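Enolase-phosphatase E1 (PDB 2G80) probably catalyses the enolization and then the magnesium-dependent dephosphorylation of 2,3-diketo-5-methylthiopentyl-1-phosphate, giving the acireductone of the methionine salvage pathway. Local coordinates at residues 62-67 with 86-91; 51-56 with 94-99; 31-36 with 198-203; 218-221 with 226-229. One frame throughout, in Å; residues are numbered along the deposited sequence.

In the fold
Two regions of the enzyme, on opposite sides of the chain's centre, hold these contacts. Interactions 1 and 2 join the same pair of helices, 46-65 and 85-97, at two places whose centres are about 15 Å apart; interactions 3 and 4 pack a helix, or the turn after it, against the parallel sheet and touch each other where Tyr31 OH meets Ala226 CB at 3.6 Å. All four are partly buried. The helix pair combines valine, leucine and phenylalanine contacts with polar groups toward the outside: an amide pair in interaction 1, a carboxylate beside a ring in interaction 2. The sheet contacts rely on methyl groups, with hydrogen bonds and charges placed around them.

Interaction 1: 62-67 with 86-91; sequences QLVQQD and EQLQAH
Val64 and Gln89 bury the most surface here, the valine by resting a methyl on the neighbouring helix. Its CG1 lies anti to the backbone N (chi1 175°), which sends it to 4.1 Å from Gln89 N and also 4.1 Å from Leu88 CD2, while Gln89 CB closes the same side at 4.2 Å from CG1. A beta-branched residue suits this place, being compact and rigid where two backbones come close: the CA atoms of Val64 and Gln89 are 6.3 Å apart. Beyond its CB, Gln89 turns polar. Its extended chain brings OE1 to Gln65 NE2 at 3.0 Å, a nearly straight bond (160° at the hydrogen) that arrives in the carbonyl plane on a lone pair. The amide planes are nearly coplanar, 22° apart, as suits a bond made by an in-plane N-H. With an alanine in place of Gln89, Gln65 NE2 would probably lose this acceptor and its amide be freer to turn. Val64 also touches Ile92, and Leu88 packs on Phe80 and Ile82. Helices 46-65 and 85-97 run in roughly opposite directions, an arrangement that fits the helical cap inserted after the first strand in C1-capped members of the haloacid dehalogenase superfamily.

Interaction 2: 51-56 with 94-99; sequences TLFPYF and ELVAKD
Val96 meets two phenylalanine rings, one with each methyl. With CG1 anti to the backbone N (chi1 176°) and CG2 beside it, the branches diverge: CG1 approaches the Phe53 ring obliquely, 3.9 Å from CD2, and CG2 comes to the edge of the Phe56 ring, 3.6 Å from CE2. The side chains of Phe53 and Val96 slide past one another in opposite senses, whereas Phe56 crosses the valine at a slant. The two rings, one turn apart on helix 46-65, each receive one branch, which is why a beta-branched residue suits the place. Phe53 has a second neighbour at its rim. Asp99 OD1 lies in the plane of the ring, 3.6 Å from CE2, with the carboxylate turned 52° from it. A serine in place of Phe53 would probably open a gap beside Val96 CG1 and leave Asp99 OD1 without the ring edge. Asp99 has positive phi and is the C-prime residue of the Schellman motif that ends helix 85-97; its OD2 forms a salt bridge with Lys101. The Asp99 side chain is about 8 Å from that of Ser145, which is predicted to bind substrate. The contact between the helices is mainly apolar, methyl against ring, and the carboxylate oxygen faces ring hydrogens, whose slight positive charge should suit it, while Lys101 supplies the stronger ionic partner.

Interaction 3: 31-36 with 198-203; sequences YSTYLL and RDIGAK
Thr33 and Ile200 reach toward each other tip to tip, methyl against methyl. Thr33 CG2 lies 4.0 Å from Ile200 CG2 and 4.1 Å from Ile200 CD1, so the isoleucine presents two branches to a single methyl. The threonine's first torsion (OG1 at -53°) puts CG2 anti to the backbone N, and so toward the isoleucine, and leaves OG1 beside that N, 4.1 Å from Ala202 CB. The small alanine lets the chain after helix 190-200 pass close to the strand, and Gly201, with positive phi, provides the turn out of that helix. Strand 33-36 is an inner strand of the parallel Rossmann-like sheet of the haloacid dehalogenase fold and leads directly to Asp37, a magnesium ligand; helix 190-200 packs over one face of this sheet, where Ile200 also touches Phe141 and Phe179. Threonine suits the start of the strand because it gives a methyl to the helix and keeps a hydroxyl for polar partners. Its OG1 is 3.0 Å from Ser32 OG in a hydrogen bond that either hydroxyl could donate. Further out, Arg139 NH2 hydrogen-bonds both Thr33 OG1 and Ile200 O, bridging strand and helix end.

Interaction 4: 218-221 with 226-229; sequences DAAA and ATGL
Thr227 CG2 meets two neighbouring alanine methyls, and these apolar touches make up the contact. The nearer is Ala221 CB at 4.3 Å; Ala220 CB follows at 4.5 Å, looser but on the buried side, where it also packs on Phe209 and Tyr193. With a first torsion of 56°, Thr227 holds OG1 between the backbone N and the carbonyl carbon and CG2 anti to that carbon, which turns the methyl toward the helix. Alanines suit this end of the helix because their short side chains let it lie close to the strand: the CA atoms of Ala221 and Ala226 are 6.5 Å apart, with four residues making the turn between the segments. Threonine, beta-branched and at home in an extended strand, supplies the methyl that meets them. The segments belong to the helix and second strand of a beta-alpha-beta unit, in which strand 207-211, helix 214-221 and strand 226-230 follow one another and the two strands lie side by side and parallel. Backbone hydrogen bonds fix the strand on both sides: Gly228 pairs with Phe209 and Ser211, and Leu229 with Gln245 and Tyr247. Among the polar interactions, Asp218 points its CB away from the strand, and its OD1 takes a salt bridge from Lys243 and a hydrogen bond with Tyr244 OH, tying the helix to the chain that leads into strand 246-247.

Interaction 1: 62-67 with 86-91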
loop_
_atom_site.group_PDB
_atom_site.type_symbol
_atom_site.label_atom_id
_atom_site.label_comp_id
_atom_site.label_asym_id
_atom_site.label_seq_id
_atom_site.Cartn_x
_atom_site.Cartn_y
_atom_site.Cartn_z
ATOM N N GLN A 62 -24.978 -5.457 -0.513
ATOM C CA GLN A 62 -25.602 -5.220 -1.818
ATOM C C GLN A 62 -25.048 -6.147 -2.896
ATOM O O GLN A 62 -25.817 -6.767 -3.619
ATOM C CB GLN A 62 -25.410 -3.760 -2.238
ATOM C CG GLN A 62 -26.052 -3.400 -3.579
ATOM N N LEU A 63 -23.719 -6.251 -2.990
ATOM C CA LEU A 63 -23.083 -7.105 -4.007
ATOM C C LEU A 63 -23.350 -8.570 -3.808
ATOM O O LEU A 63 -23.491 -9.284 -4.804
ATOM C CB LEU A 63 -21.570 -6.928 -4.057
ATOM C CG LEU A 63 -21.002 -5.613 -4.552
ATOM C CD1 LEU A 63 -19.485 -5.701 -4.408
ATOM C CD2 LEU A 63 -21.398 -5.296 -5.995
ATOM N N VAL A 64 -23.379 -9.023 -2.547
ATOM C CA VAL A 64 -23.694 -10.441 -2.241
ATOM C C VAL A 64 -25.177 -10.755 -2.481
ATOM O O VAL A 64 -25.477 -11.743 -3.155
ATOM C CB VAL A 64 -23.271 -10.864 -0.801
ATOM C CG1 VAL A 64 -23.724 -12.307 -0.455
ATOM C CG2 VAL A 64 -21.767 -10.767 -0.660
ATOM N N GLN A 65 -26.070 -9.929 -1.927
ATOM C CA GLN A 65 -27.545 -10.105 -2.050
ATOM C C GLN A 65 -28.081 -10.063 -3.499
ATOM O O GLN A 65 -29.069 -10.734 -3.791
ATOM C CB GLN A 65 -28.319 -9.117 -1.142
ATOM C CG GLN A 65 -28.146 -9.354 0.403
ATOM C CD GLN A 65 -28.643 -8.178 1.312
ATOM O OE1 GLN A 65 -29.539 -7.403 0.951
ATOM N NE2 GLN A 65 -28.040 -8.064 2.503
ATOM N N GLN A 66 -27.425 -9.303 -4.386
ATOM C CA GLN A 66 -27.770 -9.245 -5.823
ATOM C C GLN A 66 -27.011 -10.398 -6.476
ATOM O O GLN A 66 -25.792 -10.335 -6.600
ATOM C CB GLN A 66 -27.376 -7.896 -6.437
ATOM N N ASP A 67 -27.717 -11.453 -6.886
ATOM C CA ASP A 67 -27.051 -12.668 -7.372
ATOM C C ASP A 67 -27.036 -13.076 -8.827
ATOM O O ASP A 67 -27.376 -14.229 -9.122
ATOM N N GLU A 86 -26.369 -15.522 2.931
ATOM C CA GLU A 86 -26.258 -15.067 4.341
ATOM C C GLU A 86 -24.915 -15.520 4.937
ATOM O O GLU A 86 -24.218 -14.729 5.568
ATOM C CB GLU A 86 -27.440 -15.575 5.196
ATOM N N GLN A 87 -24.539 -16.773 4.687
ATOM C CA GLN A 87 -23.240 -17.307 5.128
ATOM C C GLN A 87 -22.093 -16.636 4.409
ATOM O O GLN A 87 -21.078 -16.336 5.041
ATOM C CB GLN A 87 -23.114 -18.802 4.883
ATOM C CG GLN A 87 -24.063 -19.658 5.672
ATOM C CD GLN A 87 -23.907 -21.136 5.327
ATOM O OE1 GLN A 87 -22.934 -21.542 4.660
ATOM N NE2 GLN A 87 -24.870 -21.951 5.773
ATOM N N LEU A 88 -22.241 -16.429 3.095
ATOM C CA LEU A 88 -21.200 -15.721 2.314
ATOM C C LEU A 88 -20.988 -14.267 2.795
ATOM O O LEU A 88 -19.855 -13.816 2.943
ATOM C CB LEU A 88 -21.493 -15.752 0.813
ATOM C CG LEU A 88 -20.500 -15.032 -0.103
ATOM C CD1 LEU A 88 -19.101 -15.571 0.066
ATOM C CD2 LEU A 88 -20.956 -15.162 -1.557
ATOM N N GLN A 89 -22.081 -13.557 3.043
ATOM C CA GLN A 89 -22.016 -12.188 3.530
ATOM C C GLN A 89 -21.288 -12.173 4.874
ATOM O O GLN A 89 -20.282 -11.471 5.017
ATOM C CB GLN A 89 -23.407 -11.551 3.638
ATOM C CG GLN A 89 -23.368 -10.081 4.054
ATOM C CD GLN A 89 -24.737 -9.427 4.087
ATOM O OE1 GLN A 89 -25.468 -9.459 3.103
ATOM N NE2 GLN A 89 -25.072 -8.790 5.222
ATOM N N ALA A 90 -21.765 -12.986 5.816
ATOM C CA ALA A 90 -21.150 -13.105 7.150
ATOM C C ALA A 90 -19.653 -13.504 7.119
ATOM O O ALA A 90 -18.842 -12.945 7.871
ATOM C CB ALA A 90 -21.955 -14.093 8.024
ATOM N N HIS A 91 -19.303 -14.446 6.245
ATOM C CA HIS A 91 -17.899 -14.912 6.079
ATOM C C HIS A 91 -16.961 -13.787 5.597
ATOM O O HIS A 91 -15.875 -13.633 6.138
ATOM C CB HIS A 91 -17.842 -16.096 5.103
ATOM C CG HIS A 91 -16.464 -16.635 4.844
ATOM N ND1 HIS A 91 -15.813 -17.472 5.722
ATOM C CD2 HIS A 91 -15.639 -16.500 3.773
ATOM C CE1 HIS A 91 -14.635 -17.809 5.217
ATOM N NE2 HIS A 91 -14.511 -17.242 4.029
#

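Interaction 2: 51-56 with 94-99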
loop_
_atom_site.group_PDB
_atom_site.type_symbol
_atom_site.label_atom_id
_atom_site.label_comp_id
_atom_site.label_asym_id
_atom_site.label_seq_id
_atom_site.Cartn_x
_atom_site.Cartn_y
_atom_site.Cartn_z
ATOM N N THR A 51 -11.145 4.498 6.421
ATOM C CA THR A 51 -11.723 4.674 5.103
ATOM C C THR A 51 -11.875 3.399 4.215
ATOM O O THR A 51 -12.997 3.067 3.843
ATOM C CB THR A 51 -10.916 5.788 4.341
ATOM O OG1 THR A 51 -10.907 6.983 5.140
ATOM C CG2 THR A 51 -11.539 6.124 2.983
ATOM N N LEU A 52 -10.798 2.686 3.900
ATOM C CA LEU A 52 -10.894 1.547 2.938
ATOM C C LEU A 52 -11.739 0.367 3.397
ATOM O O LEU A 52 -12.653 -0.057 2.699
ATOM C CB LEU A 52 -9.519 1.036 2.508
ATOM C CG LEU A 52 -8.675 1.897 1.582
ATOM C CD1 LEU A 52 -7.371 1.191 1.294
ATOM C CD2 LEU A 52 -9.396 2.211 0.303
ATOM N N PHE A 53 -11.446 -0.141 4.578
ATOM C CA PHE A 53 -12.191 -1.281 5.132
ATOM C C PHE A 53 -13.687 -0.986 5.303
ATOM O O PHE A 53 -14.513 -1.783 4.789
ATOM C CB PHE A 53 -11.481 -1.823 6.393
ATOM C CG PHE A 53 -10.271 -2.705 6.120
ATOM C CD1 PHE A 53 -9.653 -2.811 4.855
ATOM C CD2 PHE A 53 -9.701 -3.400 7.188
ATOM C CE1 PHE A 53 -8.532 -3.651 4.657
ATOM C CE2 PHE A 53 -8.577 -4.222 7.007
ATOM C CZ PHE A 53 -7.987 -4.339 5.725
ATOM N N PRO A 54 -14.056 0.141 5.976
ATOM C CA PRO A 54 -15.488 0.546 6.088
ATOM C C PRO A 54 -16.185 0.774 4.758
ATOM O O PRO A 54 -17.332 0.391 4.598
ATOM C CB PRO A 54 -15.425 1.847 6.899
ATOM C CG PRO A 54 -14.185 1.717 7.667
ATOM C CD PRO A 54 -13.209 1.057 6.766
ATOM N N TYR A 55 -15.487 1.395 3.809
ATOM C CA TYR A 55 -16.012 1.583 2.460
ATOM C C TYR A 55 -16.398 0.208 1.854
ATOM O O TYR A 55 -17.510 0.029 1.312
ATOM C CB TYR A 55 -15.011 2.373 1.543
ATOM C CG TYR A 55 -15.556 2.548 0.172
ATOM C CD1 TYR A 55 -16.393 3.627 -0.136
ATOM C CD2 TYR A 55 -15.361 1.551 -0.814
ATOM C CE1 TYR A 55 -16.980 3.752 -1.448
ATOM C CE2 TYR A 55 -15.943 1.663 -2.093
ATOM C CZ TYR A 55 -16.742 2.763 -2.409
ATOM O OH TYR A 55 -17.326 2.872 -3.675
ATOM N N PHE A 56 -15.466 -0.732 1.929
ATOM C CA PHE A 56 -15.676 -2.092 1.422
ATOM C C PHE A 56 -16.790 -2.862 2.160
ATOM O O PHE A 56 -17.670 -3.451 1.500
ATOM C CB PHE A 56 -14.351 -2.872 1.438
ATOM C CG PHE A 56 -14.502 -4.317 1.128
ATOM C CD1 PHE A 56 -14.675 -4.728 -0.188
ATOM C CD2 PHE A 56 -14.499 -5.281 2.152
ATOM C CE1 PHE A 56 -14.823 -6.067 -0.492
ATOM C CE2 PHE A 56 -14.653 -6.631 1.859
ATOM C CZ PHE A 56 -14.819 -7.026 0.519
ATOM N N GLU A 94 -16.415 -11.352 8.347
ATOM C CA GLU A 94 -15.564 -11.995 9.344
ATOM C C GLU A 94 -14.104 -11.910 8.938
ATOM O O GLU A 94 -13.263 -11.617 9.787
ATOM C CB GLU A 94 -15.951 -13.464 9.535
ATOM C CG GLU A 94 -15.096 -14.255 10.519
ATOM C CD GLU A 94 -15.527 -15.718 10.677
ATOM O OE1 GLU A 94 -16.484 -16.186 10.003
ATOM O OE2 GLU A 94 -14.872 -16.410 11.488
ATOM N N LEU A 95 -13.798 -12.196 7.670
ATOM C CA LEU A 95 -12.409 -12.122 7.174
ATOM C C LEU A 95 -11.792 -10.711 7.354
ATOM O O LEU A 95 -10.617 -10.597 7.705
ATOM C CB LEU A 95 -12.293 -12.540 5.705
ATOM C CG LEU A 95 -12.657 -13.986 5.274
ATOM C CD1 LEU A 95 -12.675 -14.043 3.757
ATOM C CD2 LEU A 95 -11.724 -15.026 5.806
ATOM N N VAL A 96 -12.597 -9.680 7.099
ATOM C CA VAL A 96 -12.190 -8.276 7.247
ATOM C C VAL A 96 -11.941 -7.990 8.733
ATOM O O VAL A 96 -10.867 -7.512 9.083
ATOM C CB VAL A 96 -13.252 -7.260 6.694
ATOM C CG1 VAL A 96 -12.821 -5.805 6.949
ATOM C CG2 VAL A 96 -13.480 -7.442 5.186
ATOM N N ALA A 97 -12.928 -8.317 9.576
ATOM C CA ALA A 97 -12.854 -8.122 11.038
ATOM C C ALA A 97 -11.656 -8.812 11.686
ATOM O O ALA A 97 -11.066 -8.263 12.608
ATOM C CB ALA A 97 -14.156 -8.607 11.719
ATOM N N LYS A 98 -11.313 -10.015 11.213
ATOM C CA LYS A 98 -10.162 -10.787 11.736
ATOM C C LYS A 98 -8.837 -10.554 10.970
ATOM O O LYS A 98 -7.847 -11.182 11.271
ATOM C CB LYS A 98 -10.525 -12.265 11.780
ATOM C CG LYS A 98 -11.700 -12.555 12.713
ATOM C CD LYS A 98 -12.053 -14.011 12.703
ATOM C CE LYS A 98 -13.017 -14.389 13.826
ATOM N NZ LYS A 98 -13.359 -15.827 13.728
ATOM N N ASP A 99 -8.838 -9.620 10.016
ATOM C CA ASP A 99 -7.703 -9.270 9.148
ATOM C C ASP A 99 -7.048 -10.472 8.428
ATOM O O ASP A 99 -5.822 -10.627 8.392
ATOM C CB ASP A 99 -6.669 -8.398 9.909
ATOM C CG ASP A 99 -5.842 -7.503 8.958
ATOM O OD1 ASP A 99 -6.415 -6.947 7.983
ATOM O OD2 ASP A 99 -4.622 -7.356 9.185
#

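Interaction 3: 31-36 with 198-203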
loop_
_atom_site.group_PDB
_atom_site.type_symbol
_atom_site.label_atom_id
_atom_site.label_comp_id
_atom_site.label_asym_id
_atom_site.label_seq_id
_atom_site.Cartn_x
_atom_site.Cartn_y
_atom_site.Cartn_z
ATOM N N TYR A 31 21.618 9.380 -3.286
ATOM C CA TYR A 31 21.235 8.020 -3.723
ATOM C C TYR A 31 20.757 7.960 -5.173
ATOM O O TYR A 31 20.121 8.894 -5.663
ATOM C CB TYR A 31 20.145 7.485 -2.773
ATOM C CG TYR A 31 20.602 7.436 -1.327
ATOM C CD1 TYR A 31 21.428 6.402 -0.877
ATOM C CD2 TYR A 31 20.264 8.455 -0.420
ATOM C CE1 TYR A 31 21.891 6.357 0.455
ATOM C CE2 TYR A 31 20.720 8.424 0.925
ATOM C CZ TYR A 31 21.537 7.372 1.349
ATOM O OH TYR A 31 22.006 7.317 2.654
ATOM N N SER A 32 21.069 6.873 -5.879
ATOM C CA SER A 32 20.523 6.706 -7.233
ATOM C C SER A 32 19.034 6.314 -7.146
ATOM O O SER A 32 18.251 6.703 -8.000
ATOM C CB SER A 32 21.291 5.671 -8.075
ATOM O OG SER A 32 21.002 4.321 -7.731
ATOM N N THR A 33 18.664 5.582 -6.084
ATOM C CA THR A 33 17.364 4.949 -5.971
ATOM C C THR A 33 16.770 5.024 -4.572
ATOM O O THR A 33 17.487 5.013 -3.579
ATOM C CB THR A 33 17.519 3.487 -6.390
ATOM O OG1 THR A 33 18.141 3.448 -7.675
ATOM C CG2 THR A 33 16.177 2.742 -6.459
ATOM N N TYR A 34 15.445 5.113 -4.544
ATOM C CA TYR A 34 14.641 5.176 -3.358
ATOM C C TYR A 34 13.558 4.099 -3.388
ATOM O O TYR A 34 12.880 3.908 -4.410
ATOM C CB TYR A 34 13.995 6.552 -3.235
ATOM C CG TYR A 34 15.026 7.653 -3.055
ATOM C CD1 TYR A 34 15.568 8.315 -4.167
ATOM C CD2 TYR A 34 15.513 7.983 -1.770
ATOM C CE1 TYR A 34 16.570 9.314 -4.014
ATOM C CE2 TYR A 34 16.483 8.993 -1.595
ATOM C CZ TYR A 34 16.999 9.660 -2.713
ATOM O OH TYR A 34 17.928 10.649 -2.527
ATOM N N LEU A 35 13.430 3.410 -2.258
ATOM C CA LEU A 35 12.468 2.361 -2.039
ATOM C C LEU A 35 11.573 2.869 -0.914
ATOM O O LEU A 35 12.049 3.246 0.167
ATOM C CB LEU A 35 13.177 1.071 -1.630
ATOM C CG LEU A 35 12.305 -0.166 -1.434
ATOM C CD1 LEU A 35 11.671 -0.587 -2.786
ATOM C CD2 LEU A 35 13.143 -1.302 -0.853
ATOM N N LEU A 36 10.276 2.870 -1.152
ATOM C CA LEU A 36 9.339 3.434 -0.173
ATOM C C LEU A 36 8.300 2.453 0.288
ATOM O O LEU A 36 7.670 1.784 -0.523
ATOM C CB LEU A 36 8.613 4.637 -0.770
ATOM C CG LEU A 36 9.453 5.784 -1.338
ATOM C CD1 LEU A 36 8.501 6.846 -1.935
ATOM C CD2 LEU A 36 10.311 6.400 -0.294
ATOM N N ARG A 198 18.091 -7.191 -7.117
ATOM C CA ARG A 198 18.178 -7.903 -8.417
ATOM C C ARG A 198 17.274 -7.237 -9.462
ATOM O O ARG A 198 17.739 -6.907 -10.554
ATOM C CB ARG A 198 17.724 -9.358 -8.279
ATOM C CG ARG A 198 18.053 -10.233 -9.452
ATOM C CD ARG A 198 16.960 -11.218 -9.789
ATOM N NE ARG A 198 16.613 -12.109 -8.702
ATOM C CZ ARG A 198 15.455 -12.171 -8.023
ATOM N NH1 ARG A 198 14.408 -11.380 -8.266
ATOM N NH2 ARG A 198 15.348 -13.081 -7.061
ATOM N N ASP A 199 16.000 -7.025 -9.102
ATOM C CA ASP A 199 14.996 -6.431 -10.020
ATOM C C ASP A 199 15.216 -4.933 -10.262
ATOM O O ASP A 199 14.918 -4.451 -11.336
ATOM C CB ASP A 199 13.555 -6.692 -9.527
ATOM C CG ASP A 199 13.206 -8.199 -9.475
ATOM O OD1 ASP A 199 13.753 -8.977 -10.287
ATOM O OD2 ASP A 199 12.354 -8.600 -8.643
ATOM N N ILE A 200 15.706 -4.215 -9.259
ATOM C CA ILE A 200 16.056 -2.786 -9.383
ATOM C C ILE A 200 17.326 -2.614 -10.266
ATOM O O ILE A 200 17.372 -1.726 -11.110
ATOM C CB ILE A 200 16.182 -2.109 -7.948
ATOM C CG1 ILE A 200 14.785 -1.757 -7.422
ATOM C CG2 ILE A 200 17.009 -0.836 -7.937
ATOM C CD1 ILE A 200 14.807 -1.076 -6.028
ATOM N N GLY A 201 18.329 -3.474 -10.090
ATOM C CA GLY A 201 19.596 -3.333 -10.793
ATOM C C GLY A 201 20.246 -2.077 -10.235
ATOM O O GLY A 201 20.306 -1.029 -10.907
ATOM N N ALA A 202 20.593 -2.143 -8.960
ATOM C CA ALA A 202 21.281 -1.042 -8.282
ATOM C C ALA A 202 22.145 -1.618 -7.188
ATOM O O ALA A 202 21.791 -2.642 -6.597
ATOM C CB ALA A 202 20.294 -0.041 -7.715
ATOM N N LYS A 203 23.292 -0.989 -6.950
ATOM C CA LYS A 203 24.190 -1.392 -5.866
ATOM C C LYS A 203 23.441 -1.029 -4.593
ATOM O O LYS A 203 22.852 0.043 -4.543
ATOM C CB LYS A 203 25.521 -0.616 -5.899
ATOM C CG LYS A 203 26.399 -0.898 -7.105
#

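Interaction 4: 218-221 with 226-229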
loop_
_atom_site.group_PDB
_atom_site.type_symbol
_atom_site.label_atom_id
_atom_site.label_comp_id
_atom_site.label_asym_id
_atom_site.label_seq_id
_atom_site.Cartn_x
_atom_site.Cartn_y
_atom_site.Cartn_z
ATOM N N ASP A 218 15.775 -3.143 9.396
ATOM C CA ASP A 218 16.781 -4.129 9.834
ATOM C C ASP A 218 17.029 -5.200 8.761
ATOM O O ASP A 218 18.164 -5.594 8.541
ATOM C CB ASP A 218 16.333 -4.889 11.094
ATOM C CG ASP A 218 16.331 -4.053 12.364
ATOM O OD1 ASP A 218 16.839 -2.927 12.400
ATOM O OD2 ASP A 218 15.792 -4.555 13.367
ATOM N N ALA A 219 15.954 -5.711 8.159
ATOM C CA ALA A 219 16.049 -6.730 7.104
ATOM C C ALA A 219 16.814 -6.175 5.890
ATOM O O ALA A 219 17.723 -6.821 5.382
ATOM C CB ALA A 219 14.668 -7.213 6.707
ATOM N N ALA A 220 16.461 -4.954 5.495
ATOM C CA ALA A 220 17.091 -4.222 4.387
ATOM C C ALA A 220 18.579 -3.996 4.623
ATOM O O ALA A 220 19.396 -4.254 3.730
ATOM C CB ALA A 220 16.385 -2.880 4.156
ATOM N N ALA A 221 18.922 -3.564 5.848
ATOM C CA ALA A 221 20.301 -3.315 6.241
ATOM C C ALA A 221 21.210 -4.562 6.174
ATOM O O ALA A 221 22.428 -4.408 6.053
ATOM C CB ALA A 221 20.361 -2.655 7.631
ATOM N N ALA A 226 20.819 1.446 2.554
ATOM C CA ALA A 226 20.688 2.557 3.528
ATOM C C ALA A 226 19.207 2.658 3.959
ATOM O O ALA A 226 18.294 2.354 3.203
ATOM C CB ALA A 226 21.191 3.864 2.952
ATOM N N THR A 227 18.997 3.049 5.200
ATOM C CA THR A 227 17.696 3.029 5.842
ATOM C C THR A 227 17.383 4.373 6.468
ATOM O O THR A 227 18.298 5.091 6.882
ATOM C CB THR A 227 17.691 1.991 7.000
ATOM O OG1 THR A 227 18.753 2.312 7.908
ATOM C CG2 THR A 227 17.898 0.617 6.483
ATOM N N GLY A 228 16.092 4.685 6.538
ATOM C CA GLY A 228 15.590 5.912 7.194
ATOM C C GLY A 228 14.255 5.579 7.835
ATOM O O GLY A 228 13.430 4.905 7.186
ATOM N N LEU A 229 14.070 5.988 9.098
ATOM C CA LEU A 229 12.834 5.705 9.852
ATOM C C LEU A 229 11.834 6.831 9.637
ATOM O O LEU A 229 12.074 7.965 10.066
ATOM C CB LEU A 229 13.102 5.519 11.354
ATOM C CG LEU A 229 11.918 5.063 12.244
ATOM C CD1 LEU A 229 11.344 3.701 11.829
ATOM C CD2 LEU A 229 12.350 5.001 13.706
#